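Local coordinates for protein beta-1,4-exocellulase (Thermobifida fusca, PDB 4B4H) that hydrolyses cellulose as an exo-acting cellobiohydrolase, probably releasing cellobiose, with this chain forming its family 6 catalytic domain, at residues 37-42 / 80-85; 131-136 / 169-174; 76-81 / 350-355. All blocks are in the same frame, centred on the assembly; numbering follows the deposited sequence.

Contact 1 of 3, residues 37-42 / 80-85; sequences AVWLDR and VIYNLP
Val-80 presses its CG2 methyl onto one face of the Trp-39 indole, a CH-pi contact in which the methyl sits 3.4 Å from the centroid of the five-membered ring and only 6° off its normal. CG2 is anti to its own carbonyl carbon and beside the backbone N (chi1, which places CG1, -166°), which turns this methyl onto the indole. The two side chains lie alongside each other and point the same way. CG2 also meets Ala-37 CB at 3.7 Å. At the other end of the indole, CZ3 comes to 4.0 Å from Tyr-82 CD2, near the plane of the tryptophan ring.

The backbones set this register. Val-80 N donates to Val-38 O at 2.8 Å, and Leu-40 N to Val-80 O at 2.9 Å, the parallel pairing that puts Trp-39 beside Val-80. A water bridges Asp-41 O and Asn-83 OD1. Trp-39 NE1 is hydrogen-bonded to Val-352 O, which, with the Val-80 packing, helps fix the ring's rotation. An alanine in place of Trp-39 would probably leave Val-352 O without this partner and open a gap above Val-80 CG2. Farther out, Tyr-82 OH is held by Asp-88, a predicted active-site residue. With Trp-39 and Asp-41 both predicted to bind substrate, these strands and the loops after them probably form part of the substrate cleft, as in the family 6 barrel.

Contact 2 of 3, residues 131-136 / 169-174; sequences AIIEID and YALRKL
Directly after Ile-133, which rests on helix 162-175, the carboxylate oxygen OE2 of Glu-134 is gripped by two hydrogen-bonding groups, Asn-83 N and Tyr-106 OH, while OE1 has a weaker bond to Leu-84 N. This buried anchor stands where strand 127-133 gives way to the loop carrying Asp-136, the predicted proton donor. The strand, helix 162-175 and the neighbouring parallel strand 180-185 make up a beta-alpha-beta crossover of the family 6 barrel, although shorter helices intervene before the one that packs here. Strand 131-133 and helix 169-174 run almost antiparallel, at 162°, with their axes 10.1 Å apart.

The interface itself is wholly apolar. Ile-133 spreads over it with each branch engaged: CG2 faces Ala-170 CB at 4.4 Å, and CG1 meets Leu-171 CD2 at 4.2 Å. A second torsion of -48° turns CD1 toward Leu-174, whose CD1 lies 4.2 Å away. The same leucine methyl reaches Ala-131 CB, but Leu-174 was modelled in two conformers, so its contacts are less certain. Ala-170 and Leu-174, one helical turn apart, thus receive the two strand residues that point toward the helix. The helix also meets helix 103-121, with Ala-170 touching Ile-111. Tyr-169 OH is hydrogen-bonded to Asp-112 OD1, and Lys-173 CG lies 3.5 Å above one face of the Tyr-169 ring, offset toward the rim.

Contact 3 of 3, residues 76-81 / 350-355; sequences TIQVVI and VWVKPP
Gln-78 reaches obliquely across Val-350 and Val-352, setting its amide nitrogen against both valines. Its CG is anti to the carbonyl carbon (chi1 -59°), and the chain beyond is extended, carrying the amide well clear of the strand. NE2 meets Val-350 CB at 3.2 Å and Val-352 CG2 at 3.4 Å; the first approach is close enough to leave the exact placement of the amide somewhat doubtful. Buried here, NE2 has no hydrogen-bond partner in the model. The other end of the amide is better served: a water donates to Gln-78 OE1 at 2.8 Å and accepts from Trp-351 N, also at 2.8 Å.

These side chains meet inside the barrel typical of family 6 hydrolases, where strand 75-81 faces the loop that leaves strand 346-350. Along the same side of strand 75-81, Val-80 and Val-352 meet methyl to methyl, with CG2 of the former 3.6 Å from CG1 of the latter. Asp-287 holds the loop, OD1 bonding to Val-352 N and OD2 to Lys-353 N. Lys-353, predicted to bind substrate, starts its side chain away from the strand, and its NZ is hydrogen-bonded to Ser-358 O.

How the contacts relate
Strand 75-81 ties the three contacts together: contacts 1 and 3 both use it, and contact 2 starts from its neighbour in the same sheet, strand 127-133. Their centres lie about 9 Å (contacts 1 and 2), 11 Å (1 and 3) and 14 Å (2 and 3) apart. Along the chain contact 1 closes before contact 2 opens, and contact 2 is nested in the long loop closed by contact 3. Contact 2 packs the barrel wall against an outer helix, whereas contact 3 lies in the interior. Contact 1 continues from the wall into the cleft, so several loops bearing predicted substrate-binding and catalytic residues spring from one connected sheet.

Contact 1 of 3, residues 37-42 / 80-85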
ATOM      1  N   ALA A  37       3.751  -9.665  -2.793  1.00  7.56           N
ATOM      2  CA  ALA A  37       4.744  -8.887  -3.510  1.00  7.41           C
ATOM      3  C   ALA A  37       6.127  -9.061  -2.895  1.00  7.61           C
ATOM      4  O   ALA A  37       6.249  -9.335  -1.705  1.00  7.89           O
ATOM      5  CB  ALA A  37       4.336  -7.422  -3.524  1.00  7.11           C
ATOM      6  N   VAL A  38       7.163  -8.934  -3.719  1.00  7.81           N
ATOM      7  CA  VAL A  38       8.532  -8.945  -3.223  1.00  8.15           C
ATOM      8  C   VAL A  38       8.907  -7.488  -3.020  1.00  7.95           C
ATOM      9  O   VAL A  38       8.744  -6.678  -3.923  1.00  7.78           O
ATOM     10  CB  VAL A  38       9.489  -9.647  -4.216  1.00  8.29           C
ATOM     11  CG1 VAL A  38      10.950  -9.361  -3.866  1.00  8.52           C
ATOM     12  CG2 VAL A  38       9.208 -11.152  -4.254  1.00  8.67           C
ATOM     13  N   TRP A  39       9.370  -7.158  -1.819  1.00  8.08           N
ATOM     14  CA  TRP A  39       9.664  -5.764  -1.462  1.00  8.35           C
ATOM     15  C   TRP A  39      11.107  -5.397  -1.624  1.00  8.72           C
ATOM     16  O   TRP A  39      11.978  -5.927  -0.925  1.00  9.52           O
ATOM     17  CB  TRP A  39       9.236  -5.484  -0.035  1.00  7.96           C
ATOM     18  CG  TRP A  39       7.744  -5.384   0.116  1.00  7.80           C
ATOM     19  CD1 TRP A  39       6.788  -6.363  -0.171  1.00  7.90           C
ATOM     20  CD2 TRP A  39       6.959  -4.221   0.566  1.00  7.83           C
ATOM     21  NE1 TRP A  39       5.525  -5.889   0.062  1.00  7.97           N
ATOM     22  CE2 TRP A  39       5.547  -4.634   0.518  1.00  8.02           C
ATOM     23  CE3 TRP A  39       7.274  -2.945   1.015  1.00  8.03           C
ATOM     24  CZ2 TRP A  39       4.518  -3.785   0.887  1.00  8.29           C
ATOM     25  CZ3 TRP A  39       6.226  -2.097   1.391  1.00  8.17           C
ATOM     26  CH2 TRP A  39       4.881  -2.512   1.336  1.00  8.46           C
ATOM     27  N   LEU A  40      11.386  -4.473  -2.534  1.00  8.94           N
ATOM     28  CA  LEU A  40      12.754  -3.960  -2.638  1.00  9.32           C
ATOM     29  C   LEU A  40      12.832  -2.635  -1.883  1.00  9.92           C
ATOM     30  O   LEU A  40      12.721  -1.554  -2.466  1.00  9.37           O
ATOM     31  CB  LEU A  40      13.231  -3.843  -4.095  1.00  9.08           C
ATOM     32  CG  LEU A  40      12.997  -5.011  -5.074  1.00  8.62           C
ATOM     33  CD1 LEU A  40      13.605  -4.737  -6.446  1.00  8.59           C
ATOM     34  CD2 LEU A  40      13.493  -6.359  -4.560  1.00  8.54           C
ATOM     35  N   ASP A  41      12.964  -2.745  -0.565  1.00 10.61           N
ATOM     36  CA  ASP A  41      12.834  -1.611   0.329  1.00 11.44           C
ATOM     37  C   ASP A  41      14.183  -1.054   0.756  1.00 11.54           C
ATOM     38  O   ASP A  41      14.256  -0.183   1.626  1.00 11.54           O
ATOM     39  CB  ASP A  41      11.979  -1.994   1.540  1.00 12.66           C
ATOM     40  CG  ASP A  41      12.609  -3.087   2.389  1.00 13.45           C
ATOM     41  OD1 ASP A  41      13.281  -4.001   1.853  1.00 14.50           O
ATOM     42  OD2 ASP A  41      12.421  -3.039   3.625  1.00 14.46           O
ATOM     43  N   ARG A  42      15.246  -1.566   0.138  1.00 11.43           N
ATOM     44  CA  ARG A  42      16.596  -1.042   0.353  0.50 11.42           C
ATOM     45  C   ARG A  42      17.514  -1.579  -0.741  1.00 11.31           C
ATOM     46  O   ARG A  42      17.177  -2.551  -1.418  1.00 11.01           O
ATOM     47  CB  ARG A  42      17.120  -1.367   1.762  0.50 11.77           C
ATOM     48  CG  ARG A  42      17.126  -2.848   2.115  0.50 12.20           C
ATOM     49  CD  ARG A  42      17.255  -3.074   3.613  0.50 12.78           C
ATOM     50  NE  ARG A  42      17.539  -4.477   3.905  0.50 13.21           N
ATOM     51  CZ  ARG A  42      16.651  -5.460   3.790  0.50 13.49           C
ATOM     52  NH1 ARG A  42      15.415  -5.201   3.390  0.50 13.78           N
ATOM     53  NH2 ARG A  42      17.001  -6.705   4.077  0.50 13.52           N
ATOM     54  N   VAL A  80       7.794  -4.337  -5.176  1.00  5.81           N
ATOM     55  CA  VAL A  80       7.561  -3.005  -4.588  1.00  5.70           C
ATOM     56  C   VAL A  80       8.847  -2.204  -4.655  1.00  5.71           C
ATOM     57  O   VAL A  80       9.870  -2.664  -4.173  1.00  5.89           O
ATOM     58  CB  VAL A  80       7.087  -3.083  -3.120  1.00  5.53           C
ATOM     59  CG1 VAL A  80       6.548  -1.733  -2.699  1.00  5.65           C
ATOM     60  CG2 VAL A  80       5.980  -4.123  -2.959  1.00  5.83           C
ATOM     61  N   ILE A  81       8.763  -1.033  -5.297  1.00  5.55           N
ATOM     62  CA  ILE A  81       9.861  -0.064  -5.416  1.00  5.74           C
ATOM     63  C   ILE A  81       9.669   0.955  -4.297  1.00  5.82           C
ATOM     64  O   ILE A  81       8.652   1.667  -4.261  1.00  6.01           O
ATOM     65  CB  ILE A  81       9.778   0.639  -6.789  1.00  5.55           C
ATOM     66  CG1 ILE A  81       9.737  -0.402  -7.931  1.00  5.47           C
ATOM     67  CG2 ILE A  81      10.924   1.631  -6.992  1.00  5.45           C
ATOM     68  CD1 ILE A  81      10.818  -1.476  -7.877  1.00  5.65           C
ATOM     69  N   TYR A  82      10.633   1.072  -3.379  1.00  5.93           N
ATOM     70  CA  TYR A  82      10.375   1.784  -2.135  1.00  6.08           C
ATOM     71  C   TYR A  82      11.646   2.239  -1.438  1.00  6.04           C
ATOM     72  O   TYR A  82      12.024   1.690  -0.403  1.00  6.02           O
ATOM     73  CB  TYR A  82       9.539   0.889  -1.213  1.00  6.34           C
ATOM     74  CG  TYR A  82       9.153   1.466   0.129  1.00  6.47           C
ATOM     75  CD1 TYR A  82       8.787   2.805   0.258  1.00  6.58           C
ATOM     76  CD2 TYR A  82       9.073   0.646   1.263  1.00  6.71           C
ATOM     77  CE1 TYR A  82       8.401   3.322   1.489  1.00  6.92           C
ATOM     78  CE2 TYR A  82       8.701   1.154   2.498  1.00  6.85           C
ATOM     79  CZ  TYR A  82       8.351   2.490   2.607  1.00  6.87           C
ATOM     80  OH  TYR A  82       7.966   2.974   3.848  1.00  7.19           O
ATOM     81  N   ASN A  83      12.312   3.229  -2.021  1.00  5.70           N
ATOM     82  CA  ASN A  83      13.587   3.720  -1.460  1.00  5.43           C
ATOM     83  C   ASN A  83      13.878   5.189  -1.758  1.00  5.38           C
ATOM     84  O   ASN A  83      15.055   5.564  -1.799  1.00  5.19           O
ATOM     85  CB  ASN A  83      14.767   2.828  -1.907  1.00  5.52           C
ATOM     86  CG  ASN A  83      15.987   2.951  -0.999  1.00  5.51           C
ATOM     87  OD1 ASN A  83      15.853   3.267   0.177  1.00  5.38           O
ATOM     88  ND2 ASN A  83      17.172   2.666  -1.537  1.00  5.89           N
ATOM     89  N   LEU A  84      12.835   6.021  -1.888  1.00  5.46           N
ATOM     90  CA  LEU A  84      13.027   7.430  -2.236  1.00  5.67           C
ATOM     91  C   LEU A  84      13.954   8.139  -1.251  1.00  5.92           C
ATOM     92  O   LEU A  84      13.989   7.779  -0.080  1.00  5.87           O
ATOM     93  CB  LEU A  84      11.692   8.180  -2.253  1.00  5.52           C
ATOM     94  CG  LEU A  84      10.899   8.086  -3.559  1.00  5.47           C
ATOM     95  CD1 LEU A  84       9.548   8.748  -3.356  1.00  5.44           C
ATOM     96  CD2 LEU A  84      11.584   8.661  -4.795  1.00  5.63           C
ATOM     97  N   PRO A  85      14.706   9.161  -1.727  1.00  6.42           N
ATOM     98  CA  PRO A  85      15.450   9.959  -0.762  1.00  6.59           C
ATOM     99  C   PRO A  85      14.499  10.673   0.189  1.00  6.72           C
ATOM    100  O   PRO A  85      13.422  11.109  -0.232  1.00  6.78           O
ATOM    101  CB  PRO A  85      16.161  10.989  -1.639  1.00  6.67           C
ATOM    102  CG  PRO A  85      15.319  11.090  -2.872  1.00  6.74           C
ATOM    103  CD  PRO A  85      14.850   9.682  -3.097  1.00  6.69           C
TER
HETATM  104  O   HOH W   1      16.068   1.703   2.528  1.00 10.53           O

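Contact 2 of 3, residues 131-136 / 169-174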
ATOM      1  N   ALA A 131       5.061  -3.457 -11.000  1.00  5.62           N
ATOM      2  CA  ALA A 131       5.922  -2.699 -10.095  1.00  5.51           C
ATOM      3  C   ALA A 131       5.083  -1.677  -9.345  1.00  5.45           C
ATOM      4  O   ALA A 131       4.379  -0.853  -9.961  1.00  5.40           O
ATOM      5  CB  ALA A 131       7.020  -2.005 -10.887  1.00  5.46           C
ATOM      6  N   ILE A 132       5.119  -1.770  -8.016  1.00  5.43           N
ATOM      7  CA  ILE A 132       4.413  -0.811  -7.164  1.00  5.69           C
ATOM      8  C   ILE A 132       5.349   0.358  -6.849  1.00  5.67           C
ATOM      9  O   ILE A 132       6.365   0.174  -6.208  1.00  5.83           O
ATOM     10  CB  ILE A 132       3.830  -1.484  -5.891  1.00  5.79           C
ATOM     11  CG1 ILE A 132       2.703  -2.465  -6.269  1.00  6.01           C
ATOM     12  CG2 ILE A 132       3.266  -0.456  -4.925  1.00  5.97           C
ATOM     13  CD1 ILE A 132       3.121  -3.900  -6.231  1.00  6.23           C
ATOM     14  N   ILE A 133       4.984   1.559  -7.294  1.00  5.63           N
ATOM     15  CA  ILE A 133       5.937   2.679  -7.266  1.00  5.73           C
ATOM     16  C   ILE A 133       5.773   3.569  -6.024  1.00  5.74           C
ATOM     17  O   ILE A 133       4.861   4.409  -5.968  1.00  5.82           O
ATOM     18  CB  ILE A 133       5.867   3.573  -8.533  1.00  5.64           C
ATOM     19  CG1 ILE A 133       6.007   2.771  -9.838  1.00  5.57           C
ATOM     20  CG2 ILE A 133       6.936   4.670  -8.492  1.00  5.78           C
ATOM     21  CD1 ILE A 133       7.142   1.772  -9.899  1.00  5.58           C
ATOM     22  N   GLU A 134       6.699   3.392  -5.075  1.00  6.07           N
ATOM     23  CA  GLU A 134       6.957   4.304  -3.932  1.00  6.14           C
ATOM     24  C   GLU A 134       5.788   4.625  -2.996  1.00  6.17           C
ATOM     25  O   GLU A 134       5.097   5.644  -3.146  1.00  5.95           O
ATOM     26  CB  GLU A 134       7.708   5.578  -4.400  1.00  6.00           C
ATOM     27  CG  GLU A 134       9.097   5.325  -5.004  1.00  5.97           C
ATOM     28  CD  GLU A 134      10.125   4.828  -3.986  1.00  5.89           C
ATOM     29  OE1 GLU A 134       9.853   4.872  -2.770  1.00  5.76           O
ATOM     30  OE2 GLU A 134      11.207   4.342  -4.382  1.00  5.77           O
ATOM     31  N   ILE A 135       5.552   3.740  -2.031  1.00  6.46           N
ATOM     32  CA  ILE A 135       4.452   3.967  -1.112  1.00  6.90           C
ATOM     33  C   ILE A 135       4.796   5.105  -0.157  1.00  6.80           C
ATOM     34  O   ILE A 135       5.972   5.461   0.021  1.00  6.66           O
ATOM     35  CB  ILE A 135       4.033   2.682  -0.350  1.00  7.01           C
ATOM     36  CG1 ILE A 135       5.193   2.148   0.500  1.00  7.53           C
ATOM     37  CG2 ILE A 135       3.465   1.637  -1.317  1.00  7.23           C
ATOM     38  CD1 ILE A 135       4.795   1.042   1.450  1.00  7.64           C
ATOM     39  N   ASP A 136       3.775   5.696   0.449  1.00  6.93           N
ATOM     40  CA  ASP A 136       3.984   6.743   1.460  1.00  6.66           C
ATOM     41  C   ASP A 136       4.872   7.878   0.912  1.00  6.50           C
ATOM     42  O   ASP A 136       5.768   8.364   1.630  1.00  6.38           O
ATOM     43  CB  ASP A 136       4.599   6.157   2.743  1.00  7.22           C
ATOM     44  CG  ASP A 136       4.626   7.154   3.880  1.00  7.27           C
ATOM     45  OD1 ASP A 136       3.773   8.060   3.907  1.00  7.45           O
ATOM     46  OD2 ASP A 136       5.513   7.058   4.748  1.00  7.28           O
ATOM     47  N   TYR A 169      11.613   9.343 -12.543  1.00  6.11           N
ATOM     48  CA  TYR A 169      12.724   8.533 -12.975  1.00  6.02           C
ATOM     49  C   TYR A 169      12.397   7.031 -13.035  1.00  6.14           C
ATOM     50  O   TYR A 169      12.704   6.367 -14.045  1.00  6.21           O
ATOM     51  CB  TYR A 169      13.968   8.843 -12.109  1.00  6.03           C
ATOM     52  CG  TYR A 169      15.229   8.241 -12.680  1.00  6.06           C
ATOM     53  CD1 TYR A 169      15.800   8.767 -13.846  1.00  6.14           C
ATOM     54  CD2 TYR A 169      15.837   7.132 -12.091  1.00  6.08           C
ATOM     55  CE1 TYR A 169      16.929   8.214 -14.405  1.00  6.29           C
ATOM     56  CE2 TYR A 169      16.983   6.568 -12.639  1.00  6.13           C
ATOM     57  CZ  TYR A 169      17.522   7.125 -13.804  1.00  6.18           C
ATOM     58  OH  TYR A 169      18.656   6.619 -14.413  1.00  6.46           O
ATOM     59  N   ALA A 170      11.718   6.538 -11.991  1.00  5.99           N
ATOM     60  CA  ALA A 170      11.386   5.116 -11.867  1.00  5.71           C
ATOM     61  C   ALA A 170      10.378   4.773 -12.945  1.00  5.67           C
ATOM     62  O   ALA A 170      10.493   3.747 -13.605  1.00  5.95           O
ATOM     63  CB  ALA A 170      10.831   4.781 -10.485  1.00  5.86           C
ATOM     64  N   LEU A 171       9.415   5.666 -13.136  1.00  5.56           N
ATOM     65  CA  LEU A 171       8.403   5.424 -14.147  1.00  5.62           C
ATOM     66  C   LEU A 171       9.059   5.283 -15.504  1.00  5.99           C
ATOM     67  O   LEU A 171       8.742   4.369 -16.249  1.00  6.02           O
ATOM     68  CB  LEU A 171       7.381   6.542 -14.170  1.00  5.50           C
ATOM     69  CG  LEU A 171       6.411   6.477 -12.994  1.00  5.39           C
ATOM     70  CD1 LEU A 171       5.633   7.779 -12.941  1.00  5.36           C
ATOM     71  CD2 LEU A 171       5.461   5.298 -13.182  1.00  5.49           C
ATOM     72  N   ARG A 172       9.988   6.175 -15.833  1.00  6.42           N
ATOM     73  CA  ARG A 172      10.620   6.077 -17.139  1.00  6.61           C
ATOM     74  C   ARG A 172      11.502   4.835 -17.282  1.00  6.70           C
ATOM     75  O   ARG A 172      11.456   4.141 -18.301  1.00  7.14           O
ATOM     76  CB  ARG A 172      11.446   7.323 -17.458  1.00  6.79           C
ATOM     77  CG  ARG A 172      12.270   7.150 -18.735  1.00  6.97           C
ATOM     78  CD  ARG A 172      12.751   8.469 -19.334  1.00  7.14           C
ATOM     79  NE  ARG A 172      13.597   9.223 -18.401  1.00  7.19           N
ATOM     80  CZ  ARG A 172      14.900   9.039 -18.214  1.00  7.32           C
ATOM     81  NH1 ARG A 172      15.594   8.116 -18.903  1.00  7.46           N
ATOM     82  NH2 ARG A 172      15.520   9.816 -17.313  1.00  7.78           N
ATOM     83  N   LYS A 173      12.355   4.599 -16.293  1.00  6.73           N
ATOM     84  CA  LYS A 173      13.332   3.517 -16.378  1.00  6.93           C
ATOM     85  C   LYS A 173      12.656   2.158 -16.430  1.00  6.93           C
ATOM     86  O   LYS A 173      13.032   1.290 -17.225  1.00  6.66           O
ATOM     87  CB  LYS A 173      14.320   3.578 -15.204  1.00  7.07           C
ATOM     88  CG  LYS A 173      15.389   4.677 -15.252  1.00  7.26           C
ATOM     89  CD  LYS A 173      16.255   4.700 -16.506  1.00  7.77           C
ATOM     90  CE  LYS A 173      17.195   3.508 -16.623  1.00  8.00           C
ATOM     91  NZ  LYS A 173      18.178   3.709 -17.726  1.00  9.19           N
ATOM     92  N   LEU A 174      11.652   1.974 -15.584  1.00  7.10           N
ATOM     93  CA  LEU A 174      10.951   0.707 -15.528  0.50  7.15           C
ATOM     94  C   LEU A 174       9.902   0.676 -16.632  1.00  7.29           C
ATOM     95  O   LEU A 174       9.686  -0.355 -17.244  1.00  7.39           O
ATOM     96  CB  LEU A 174      10.332   0.478 -14.147  0.50  7.03           C
ATOM     97  CG  LEU A 174      11.278   0.567 -12.942  0.50  6.88           C
ATOM     98  CD1 LEU A 174      10.569   0.099 -11.677  0.50  6.92           C
ATOM     99  CD2 LEU A 174      12.564  -0.224 -13.164  0.50  6.77           C
TER

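Contact 3 of 3, residues 76-81 / 350-355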
ATOM      1  N   THR A  76       2.539 -13.498 -13.206  1.00  8.86           N
ATOM      2  CA  THR A  76       2.617 -12.140 -12.711  1.00  8.55           C
ATOM      3  C   THR A  76       3.235 -12.117 -11.318  1.00  7.86           C
ATOM      4  O   THR A  76       2.758 -12.785 -10.391  1.00  7.78           O
ATOM      5  CB  THR A  76       1.213 -11.514 -12.728  1.00  8.62           C
ATOM      6  OG1 THR A  76       0.734 -11.548 -14.070  1.00  8.91           O
ATOM      7  CG2 THR A  76       1.229 -10.065 -12.243  1.00  8.98           C
ATOM      8  N   ILE A  77       4.329 -11.363 -11.208  1.00  7.51           N
ATOM      9  CA  ILE A  77       5.051 -11.127  -9.946  1.00  7.27           C
ATOM     10  C   ILE A  77       4.994  -9.638  -9.617  1.00  7.06           C
ATOM     11  O   ILE A  77       5.200  -8.784 -10.486  1.00  7.09           O
ATOM     12  CB  ILE A  77       6.535 -11.602  -9.986  1.00  7.18           C
ATOM     13  CG1 ILE A  77       7.219 -11.394  -8.623  1.00  7.17           C
ATOM     14  CG2 ILE A  77       7.318 -10.878 -11.084  1.00  7.14           C
ATOM     15  CD1 ILE A  77       8.601 -12.003  -8.482  1.00  7.23           C
ATOM     16  N   GLN A  78       4.754  -9.352  -8.362  1.00  7.08           N
ATOM     17  CA  GLN A  78       4.660  -7.982  -7.957  1.00  7.05           C
ATOM     18  C   GLN A  78       5.943  -7.578  -7.211  1.00  6.94           C
ATOM     19  O   GLN A  78       6.378  -8.253  -6.452  1.00  7.08           O
ATOM     20  CB  GLN A  78       3.437  -7.778  -7.052  1.00 20.00           C
ATOM     21  CG  GLN A  78       2.094  -8.132  -7.638  1.00 20.00           C
ATOM     22  CD  GLN A  78       1.058  -8.273  -6.574  1.00 20.00           C
ATOM     23  OE1 GLN A  78       0.827  -9.307  -6.073  1.00 20.00           O
ATOM     24  NE2 GLN A  78       0.453  -7.203  -6.250  1.00 20.00           N
ATOM     25  N   VAL A  79       6.510  -6.470  -7.591  1.00  6.37           N
ATOM     26  CA  VAL A  79       7.752  -5.979  -7.001  1.00  6.26           C
ATOM     27  C   VAL A  79       7.482  -4.577  -6.451  1.00  6.00           C
ATOM     28  O   VAL A  79       7.022  -3.712  -7.186  1.00  6.15           O
ATOM     29  CB  VAL A  79       8.884  -5.913  -8.066  1.00  6.25           C
ATOM     30  CG1 VAL A  79      10.097  -5.176  -7.515  1.00  6.50           C
ATOM     31  CG2 VAL A  79       9.319  -7.298  -8.543  1.00  6.49           C
ATOM     32  N   VAL A  80       7.794  -4.337  -5.176  1.00  5.81           N
ATOM     33  CA  VAL A  80       7.561  -3.005  -4.588  1.00  5.70           C
ATOM     34  C   VAL A  80       8.847  -2.204  -4.655  1.00  5.71           C
ATOM     35  O   VAL A  80       9.870  -2.664  -4.173  1.00  5.89           O
ATOM     36  CB  VAL A  80       7.087  -3.083  -3.120  1.00  5.53           C
ATOM     37  CG1 VAL A  80       6.548  -1.733  -2.699  1.00  5.65           C
ATOM     38  CG2 VAL A  80       5.980  -4.123  -2.959  1.00  5.83           C
ATOM     39  N   ILE A  81       8.763  -1.033  -5.297  1.00  5.55           N
ATOM     40  CA  ILE A  81       9.861  -0.064  -5.416  1.00  5.74           C
ATOM     41  C   ILE A  81       9.669   0.955  -4.297  1.00  5.82           C
ATOM     42  O   ILE A  81       8.652   1.667  -4.261  1.00  6.01           O
ATOM     43  CB  ILE A  81       9.778   0.639  -6.789  1.00  5.55           C
ATOM     44  CG1 ILE A  81       9.737  -0.402  -7.931  1.00  5.47           C
ATOM     45  CG2 ILE A  81      10.924   1.631  -6.992  1.00  5.45           C
ATOM     46  CD1 ILE A  81      10.818  -1.476  -7.877  1.00  5.65           C
ATOM     47  N   VAL A 350      -4.993  -7.293  -4.742  1.00  6.26           N
ATOM     48  CA  VAL A 350      -3.668  -7.888  -4.600  1.00  6.10           C
ATOM     49  C   VAL A 350      -3.250  -7.993  -3.126  1.00  5.84           C
ATOM     50  O   VAL A 350      -3.838  -7.344  -2.298  1.00  5.90           O
ATOM     51  CB  VAL A 350      -2.627  -7.108  -5.442  1.00  6.19           C
ATOM     52  CG1 VAL A 350      -2.925  -7.276  -6.927  1.00  6.56           C
ATOM     53  CG2 VAL A 350      -2.596  -5.617  -5.110  1.00  6.39           C
ATOM     54  N   TRP A 351      -2.330  -8.901  -2.799  1.00  5.68           N
ATOM     55  CA  TRP A 351      -1.702  -8.914  -1.489  1.00  5.91           C
ATOM     56  C   TRP A 351      -0.309  -8.379  -1.674  1.00  5.95           C
ATOM     57  O   TRP A 351       0.618  -9.149  -1.953  1.00  6.08           O
ATOM     58  CB  TRP A 351      -1.676 -10.338  -0.920  1.00  5.90           C
ATOM     59  CG  TRP A 351      -2.962 -10.795  -0.258  1.00  5.89           C
ATOM     60  CD1 TRP A 351      -4.229 -10.215  -0.352  1.00  5.90           C
ATOM     61  CD2 TRP A 351      -3.146 -11.965   0.610  1.00  5.98           C
ATOM     62  NE1 TRP A 351      -5.156 -10.927   0.386  1.00  5.78           N
ATOM     63  CE2 TRP A 351      -4.566 -11.992   0.973  1.00  5.92           C
ATOM     64  CE3 TRP A 351      -2.310 -12.978   1.080  1.00  5.96           C
ATOM     65  CZ2 TRP A 351      -5.085 -12.963   1.830  1.00  5.91           C
ATOM     66  CZ3 TRP A 351      -2.849 -13.949   1.924  1.00  6.06           C
ATOM     67  CH2 TRP A 351      -4.207 -13.949   2.271  1.00  5.94           C
ATOM     68  N   VAL A 352      -0.129  -7.070  -1.508  1.00  6.26           N
ATOM     69  CA  VAL A 352       1.196  -6.475  -1.711  1.00  6.39           C
ATOM     70  C   VAL A 352       2.034  -6.654  -0.431  1.00  6.57           C
ATOM     71  O   VAL A 352       3.057  -7.356  -0.457  1.00  6.46           O
ATOM     72  CB  VAL A 352       1.113  -5.024  -2.229  1.00  6.33           C
ATOM     73  CG1 VAL A 352       2.474  -4.354  -2.204  1.00  6.48           C
ATOM     74  CG2 VAL A 352       0.589  -5.013  -3.654  1.00  6.48           C
ATOM     75  N   LYS A 353       1.561  -6.116   0.696  1.00  7.17           N
ATOM     76  CA  LYS A 353       2.127  -6.451   2.011  1.00  7.50           C
ATOM     77  C   LYS A 353       1.997  -7.942   2.312  1.00  7.62           C
ATOM     78  O   LYS A 353       0.893  -8.472   2.279  1.00  7.73           O
ATOM     79  CB  LYS A 353       1.449  -5.621   3.120  1.00  7.63           C
ATOM     80  CG  LYS A 353       1.890  -5.917   4.546  1.00  8.00           C
ATOM     81  CD  LYS A 353       3.239  -5.323   4.908  1.00  8.24           C
ATOM     82  CE  LYS A 353       3.665  -5.886   6.248  1.00  8.23           C
ATOM     83  NZ  LYS A 353       5.065  -5.471   6.532  1.00  8.32           N
ATOM     84  N   PRO A 354       3.118  -8.619   2.615  1.00  8.18           N
ATOM     85  CA  PRO A 354       2.974 -10.038   2.958  1.00  8.14           C
ATOM     86  C   PRO A 354       2.550 -10.231   4.421  1.00  7.92           C
ATOM     87  O   PRO A 354       3.296  -9.897   5.324  1.00  8.34           O
ATOM     88  CB  PRO A 354       4.377 -10.615   2.706  1.00  8.36           C
ATOM     89  CG  PRO A 354       5.196  -9.487   2.132  1.00  8.36           C
ATOM     90  CD  PRO A 354       4.534  -8.219   2.591  1.00  8.37           C
ATOM     91  N   PRO A 355       1.342 -10.775   4.655  1.00  7.66           N
ATOM     92  CA  PRO A 355       0.827 -10.852   6.025  1.00  7.78           C
ATOM     93  C   PRO A 355       1.684 -11.694   6.962  1.00  7.69           C
ATOM     94  O   PRO A 355       2.186 -12.757   6.577  1.00  7.49           O
ATOM     95  CB  PRO A 355      -0.537 -11.526   5.846  1.00  7.85           C
ATOM     96  CG  PRO A 355      -0.865 -11.404   4.410  1.00  7.86           C
ATOM     97  CD  PRO A 355       0.437 -11.418   3.689  1.00  7.65           C
TER
HETATM   98  O   HOH W   2      -1.148 -10.742  -4.604  1.00  8.52           O